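Local atomic coordinates of peroxin 22 (Pichia angusta, PDB entry 5NKZ), a protein that is probably involved in peroxisome biogenesis and forms a complex with the ubiquitin-conjugating enzyme Pex4p through its soluble domain. Residues Q30-F44 / N54-F68. Sequence-based numbering, arbitrary orientation.
Sequences QSVSLVLTQKDLDFF and NLTVILHPSVDKSEF
Leu34 donates its N-H to Thr56 O and accepts from Ile58 N, the central rungs of a parallel ladder that joins strands 32-36 and 55-59. With helix 46-51 between them they form a beta-alpha-beta unit inside a five-stranded parallel sheet. The ladder runs from Val32 N on Asn54 O to His60 N on Leu36 O.

On one face, Leu36 CD1 lies 3.7 Å from Val57 CG1 and 3.8 Å from Phe68 CE2, so a single methyl joins strand to helix 65-71. Phe44, its CG anti to the backbone N (chi1 -176°), packs on the same side of the sheet, where Phe68 CZ sits over the Phe44 ring, offset toward its rim, 3.6 Å from Phe44 CE2; the planes meet obliquely at 47°. Leu49 of helix 46-51 packs on Phe44 and Val57. Beta-branched Val35 and Ile58 suit an extended strand, and on the other face Val35 CG1 meets Ile58 CD1, with Leu94 of helix 87-97 covering both residues.

Past the strand ends, Thr37 CG2 lies 4.0 Å from the centroid of the His60 ring, over its face, a CH-pi contact, while Glu87 OE1 is hydrogen-bonded to His60 NE2. A valine in place of Thr37 would keep a methyl for the imidazole but would probably leave Asp40 N without its side-chain acceptor and Asp40 OD2 without the hydroxyl donor. In this ST motif Thr37 OG1 accepts from Asp40 N at 3.2 Å and donates to Asp40 OD2 at 2.7 Å, from above the carboxylate plane.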
loop_
_atom_site.group_PDB
_atom_site.type_symbol
_atom_site.label_atom_id
_atom_site.label_comp_id
_atom_site.label_asym_id
_atom_site.label_seq_id
_atom_site.Cartn_x
_atom_site.Cartn_y
_atom_site.Cartn_z
ATOM N N GLN C 30 -8.815 14.845 10.598
ATOM C CA GLN C 30 -8.260 16.191 10.396
ATOM C C GLN C 30 -6.865 16.017 9.760
ATOM O O GLN C 30 -5.853 16.249 10.434
ATOM C CB GLN C 30 -8.194 16.902 11.799
ATOM C CG GLN C 30 -7.659 18.349 11.890
ATOM C CD GLN C 30 -6.798 18.615 13.149
ATOM O OE1 GLN C 30 -6.174 19.679 13.312
ATOM N NE2 GLN C 30 -6.766 17.645 14.042
ATOM N N SER C 31 -6.780 15.601 8.487
ATOM C CA SER C 31 -5.514 14.964 7.935
ATOM C C SER C 31 -4.334 15.898 7.707
ATOM O O SER C 31 -4.457 16.788 6.916
ATOM C CB SER C 31 -5.818 14.281 6.591
ATOM O OG SER C 31 -6.546 13.084 6.790
ATOM N N VAL C 32 -3.205 15.696 8.371
ATOM C CA VAL C 32 -2.087 16.622 8.254
ATOM C C VAL C 32 -0.788 15.855 8.017
ATOM O O VAL C 32 -0.495 14.854 8.708
ATOM C CB VAL C 32 -1.946 17.524 9.533
ATOM C CG1 VAL C 32 -0.788 18.543 9.416
ATOM C CG2 VAL C 32 -3.279 18.157 9.899
ATOM N N SER C 33 -0.026 16.324 7.027
ATOM C CA SER C 33 1.330 15.837 6.801
ATOM C C SER C 33 2.298 16.860 7.369
ATOM O O SER C 33 2.258 18.030 6.994
ATOM C CB SER C 33 1.618 15.581 5.294
ATOM O OG SER C 33 0.964 14.409 4.800
ATOM N N LEU C 34 3.188 16.434 8.249
ATOM C CA LEU C 34 4.097 17.367 8.877
ATOM C C LEU C 34 5.514 17.045 8.518
ATOM O O LEU C 34 6.002 15.988 8.909
ATOM C CB LEU C 34 3.906 17.285 10.409
ATOM C CG LEU C 34 4.789 18.165 11.307
ATOM C CD1 LEU C 34 4.706 19.622 10.865
ATOM C CD2 LEU C 34 4.370 17.969 12.758
ATOM N N VAL C 35 6.195 17.920 7.798
ATOM C CA VAL C 35 7.585 17.613 7.471
ATOM C C VAL C 35 8.488 18.436 8.337
ATOM O O VAL C 35 8.417 19.684 8.348
ATOM C CB VAL C 35 7.972 17.647 5.930
ATOM C CG1 VAL C 35 6.741 17.456 5.046
ATOM C CG2 VAL C 35 8.747 18.899 5.493
ATOM N N LEU C 36 9.343 17.695 9.045
ATOM C CA LEU C 36 10.278 18.237 10.024
ATOM C C LEU C 36 11.719 18.105 9.536
ATOM O O LEU C 36 12.231 17.004 9.414
ATOM C CB LEU C 36 10.121 17.517 11.378
ATOM C CG LEU C 36 8.712 17.512 12.000
ATOM C CD1 LEU C 36 8.634 16.610 13.230
ATOM C CD2 LEU C 36 8.263 18.932 12.295
ATOM N N THR C 37 12.342 19.235 9.230
ATOM C CA THR C 37 13.797 19.364 9.258
ATOM C C THR C 37 14.277 19.516 10.707
ATOM O O THR C 37 13.500 19.819 11.584
ATOM C CB THR C 37 14.247 20.621 8.480
ATOM O OG1 THR C 37 13.610 21.791 9.031
ATOM C CG2 THR C 37 13.874 20.508 7.027
ATOM N N GLN C 38 15.577 19.302 10.925
ATOM C CA GLN C 38 16.307 19.762 12.113
ATOM C C GLN C 38 15.736 21.031 12.769
ATOM O O GLN C 38 15.410 21.018 13.947
ATOM C CB GLN C 38 17.769 20.007 11.714
ATOM C CG GLN C 38 18.603 18.756 11.778
ATOM C CD GLN C 38 19.472 18.660 13.023
ATOM O OE1 GLN C 38 19.120 19.172 14.099
ATOM N NE2 GLN C 38 20.619 17.990 12.884
ATOM N N LYS C 39 15.537 22.084 11.990
ATOM C CA LYS C 39 15.114 23.373 12.500
ATOM C C LYS C 39 13.658 23.300 12.862
ATOM O O LYS C 39 13.285 23.615 13.967
ATOM C CB LYS C 39 15.342 24.484 11.476
ATOM C CG LYS C 39 16.829 24.768 11.213
ATOM C CD LYS C 39 17.470 23.808 10.195
ATOM C CE LYS C 39 18.533 24.438 9.289
ATOM N NZ LYS C 39 18.326 23.956 7.888
ATOM N N ASP C 40 12.824 22.828 11.956
ATOM C CA ASP C 40 11.380 22.721 12.244
ATOM C C ASP C 40 11.051 21.971 13.541
ATOM O O ASP C 40 10.045 22.223 14.172
ATOM C CB ASP C 40 10.687 22.050 11.069
ATOM C CG ASP C 40 10.675 22.929 9.825
ATOM O OD1 ASP C 40 10.299 24.125 9.939
ATOM O OD2 ASP C 40 11.040 22.420 8.734
ATOM N N LEU C 41 11.944 21.069 13.915
ATOM C CA LEU C 41 11.832 20.168 15.077
ATOM C C LEU C 41 11.454 20.784 16.434
ATOM O O LEU C 41 10.905 20.090 17.287
ATOM C CB LEU C 41 13.172 19.421 15.218
ATOM C CG LEU C 41 13.236 18.007 15.760
ATOM C CD1 LEU C 41 14.278 17.200 14.996
ATOM C CD2 LEU C 41 13.584 18.040 17.232
ATOM N N ASP C 42 11.774 22.055 16.663
ATOM C CA ASP C 42 11.372 22.671 17.939
ATOM C C ASP C 42 9.881 23.003 17.959
ATOM O O ASP C 42 9.301 22.997 19.049
ATOM C CB ASP C 42 12.309 23.781 18.496
ATOM C CG ASP C 42 12.657 24.843 17.486
ATOM O OD1 ASP C 42 11.753 25.258 16.722
ATOM O OD2 ASP C 42 13.841 25.261 17.470
ATOM N N PHE C 43 9.237 23.192 16.801
ATOM C CA PHE C 43 7.768 23.265 16.744
ATOM C C PHE C 43 7.050 21.921 16.921
ATOM O O PHE C 43 5.854 21.849 16.734
ATOM C CB PHE C 43 7.293 23.838 15.415
ATOM C CG PHE C 43 7.672 25.262 15.186
ATOM C CD1 PHE C 43 6.928 26.264 15.756
ATOM C CD2 PHE C 43 8.748 25.612 14.333
ATOM C CE1 PHE C 43 7.246 27.593 15.513
ATOM C CE2 PHE C 43 9.073 26.938 14.103
ATOM C CZ PHE C 43 8.319 27.932 14.692
ATOM N N PHE C 44 7.754 20.844 17.236
ATOM C CA PHE C 44 7.102 19.557 17.475
ATOM C C PHE C 44 6.835 19.317 18.966
ATOM O O PHE C 44 7.533 19.840 19.849
ATOM C CB PHE C 44 7.924 18.383 16.888
ATOM C CG PHE C 44 7.239 17.079 17.026
ATOM C CD1 PHE C 44 6.128 16.782 16.260
ATOM C CD2 PHE C 44 7.632 16.201 17.990
ATOM C CE1 PHE C 44 5.449 15.588 16.416
ATOM C CE2 PHE C 44 6.990 14.987 18.160
ATOM C CZ PHE C 44 5.890 14.683 17.359
ATOM N N ASN C 54 -4.686 10.965 12.420
ATOM C CA ASN C 54 -4.364 11.368 11.047
ATOM C C ASN C 54 -3.252 12.412 10.905
ATOM O O ASN C 54 -3.246 13.208 9.937
ATOM C CB ASN C 54 -5.617 11.856 10.314
ATOM C CG ASN C 54 -6.707 10.819 10.292
ATOM O OD1 ASN C 54 -6.981 10.148 11.294
ATOM N ND2 ASN C 54 -7.341 10.673 9.130
ATOM N N LEU C 55 -2.310 12.429 11.841
ATOM C CA LEU C 55 -1.149 13.260 11.675
ATOM C C LEU C 55 -0.119 12.276 11.222
ATOM O O LEU C 55 -0.165 11.091 11.621
ATOM C CB LEU C 55 -0.768 13.924 12.974
ATOM C CG LEU C 55 0.632 14.551 13.096
ATOM C CD1 LEU C 55 0.913 15.691 12.133
ATOM C CD2 LEU C 55 0.755 15.043 14.549
ATOM N N THR C 56 0.761 12.731 10.341
ATOM C CA THR C 56 1.752 11.870 9.761
ATOM C C THR C 56 2.978 12.743 9.587
ATOM O O THR C 56 2.911 13.814 8.989
ATOM C CB THR C 56 1.235 11.270 8.417
ATOM O OG1 THR C 56 0.003 10.535 8.617
ATOM C CG2 THR C 56 2.282 10.328 7.824
ATOM N N VAL C 57 4.087 12.300 10.142
ATOM C CA VAL C 57 5.317 13.067 10.176
ATOM C C VAL C 57 6.364 12.511 9.190
ATOM O O VAL C 57 6.666 11.304 9.169
ATOM C CB VAL C 57 5.916 13.043 11.605
ATOM C CG1 VAL C 57 7.372 13.489 11.625
ATOM C CG2 VAL C 57 5.090 13.914 12.553
ATOM N N ILE C 58 6.986 13.421 8.456
ATOM C CA ILE C 58 7.985 13.092 7.472
ATOM C C ILE C 58 9.323 13.737 7.864
ATOM O O ILE C 58 9.475 14.962 7.825
ATOM C CB ILE C 58 7.473 13.551 6.069
ATOM C CG1 ILE C 58 6.068 12.961 5.831
ATOM C CG2 ILE C 58 8.433 13.149 4.936
ATOM C CD1 ILE C 58 5.266 13.706 4.800
ATOM N N LEU C 59 10.305 12.923 8.225
ATOM C CA LEU C 59 11.618 13.471 8.618
ATOM C C LEU C 59 12.533 13.696 7.418
ATOM O O LEU C 59 12.696 12.820 6.557
ATOM C CB LEU C 59 12.320 12.571 9.642
ATOM C CG LEU C 59 11.408 12.170 10.811
ATOM C CD1 LEU C 59 12.002 10.958 11.506
ATOM C CD2 LEU C 59 11.165 13.326 11.774
ATOM N N HIS C 60 13.117 14.885 7.377
ATOM C CA HIS C 60 14.254 15.197 6.517
ATOM C C HIS C 60 15.323 14.115 6.712
ATOM O O HIS C 60 15.353 13.459 7.761
ATOM C CB HIS C 60 14.811 16.560 6.944
ATOM C CG HIS C 60 15.550 17.302 5.880
ATOM N ND1 HIS C 60 16.888 17.609 5.987
ATOM C CD2 HIS C 60 15.128 17.859 4.719
ATOM C CE1 HIS C 60 17.271 18.289 4.923
ATOM N NE2 HIS C 60 16.222 18.451 4.132
ATOM N N PRO C 61 16.188 13.908 5.700
ATOM C CA PRO C 61 17.355 13.039 5.891
ATOM C C PRO C 61 18.193 13.446 7.104
ATOM O O PRO C 61 18.722 12.577 7.785
ATOM C CB PRO C 61 18.169 13.239 4.604
ATOM C CG PRO C 61 17.195 13.698 3.593
ATOM C CD PRO C 61 16.099 14.400 4.311
ATOM N N SER C 62 18.295 14.750 7.361
ATOM C CA SER C 62 19.062 15.291 8.509
ATOM C C SER C 62 18.614 14.730 9.851
ATOM O O SER C 62 19.430 14.606 10.749
ATOM C CB SER C 62 18.948 16.816 8.596
ATOM O OG SER C 62 17.708 17.176 9.197
ATOM N N VAL C 63 17.323 14.421 9.976
ATOM C CA VAL C 63 16.749 13.879 11.208
ATOM C C VAL C 63 16.632 12.357 11.159
ATOM O O VAL C 63 15.842 11.829 10.372
ATOM C CB VAL C 63 15.338 14.463 11.454
ATOM C CG1 VAL C 63 14.751 13.947 12.761
ATOM C CG2 VAL C 63 15.390 15.989 11.405
ATOM N N ASP C 64 17.396 11.673 12.014
ATOM C CA ASP C 64 17.295 10.221 12.166
ATOM C C ASP C 64 15.995 9.812 12.855
ATOM O O ASP C 64 15.608 10.388 13.866
ATOM C CB ASP C 64 18.472 9.668 12.970
ATOM C CG ASP C 64 18.374 8.149 13.183
ATOM O OD1 ASP C 64 18.722 7.387 12.248
ATOM O OD2 ASP C 64 17.926 7.718 14.280
ATOM N N LYS C 65 15.337 8.801 12.319
ATOM C CA LYS C 65 14.043 8.383 12.826
ATOM C C LYS C 65 14.169 7.850 14.227
ATOM O O LYS C 65 13.462 8.311 15.108
ATOM C CB LYS C 65 13.365 7.351 11.902
ATOM C CG LYS C 65 11.897 7.006 12.214
ATOM C CD LYS C 65 11.558 5.577 11.869
ATOM C CE LYS C 65 10.131 5.172 12.215
ATOM N NZ LYS C 65 9.259 5.617 11.121
ATOM N N SER C 66 15.065 6.905 14.459
ATOM C CA SER C 66 15.047 6.213 15.745
ATOM C C SER C 66 15.492 7.125 16.932
ATOM O O SER C 66 15.046 6.933 18.074
ATOM C CB SER C 66 15.840 4.901 15.669
ATOM O OG SER C 66 17.224 5.150 15.803
ATOM N N GLU C 67 16.338 8.124 16.655
ATOM C CA GLU C 67 16.750 9.090 17.687
ATOM C C GLU C 67 15.599 10.024 17.959
ATOM O O GLU C 67 15.305 10.262 19.113
ATOM C CB GLU C 67 18.108 9.731 17.383
ATOM C CG GLU C 67 18.156 11.228 17.147
ATOM C CD GLU C 67 19.332 11.629 16.227
ATOM O OE1 GLU C 67 20.377 10.913 16.206
ATOM O OE2 GLU C 67 19.221 12.667 15.496
ATOM N N PHE C 68 14.903 10.479 16.924
ATOM C CA PHE C 68 13.678 11.286 17.065
ATOM C C PHE C 68 12.617 10.615 17.941
ATOM O O PHE C 68 11.938 11.277 18.751
ATOM C CB PHE C 68 13.091 11.603 15.688
ATOM C CG PHE C 68 11.724 12.259 15.713
ATOM C CD1 PHE C 68 10.572 11.478 15.723
ATOM C CD2 PHE C 68 11.577 13.647 15.668
ATOM C CE1 PHE C 68 9.298 12.062 15.725
ATOM C CE2 PHE C 68 10.301 14.231 15.647
ATOM C CZ PHE C 68 9.156 13.447 15.699
#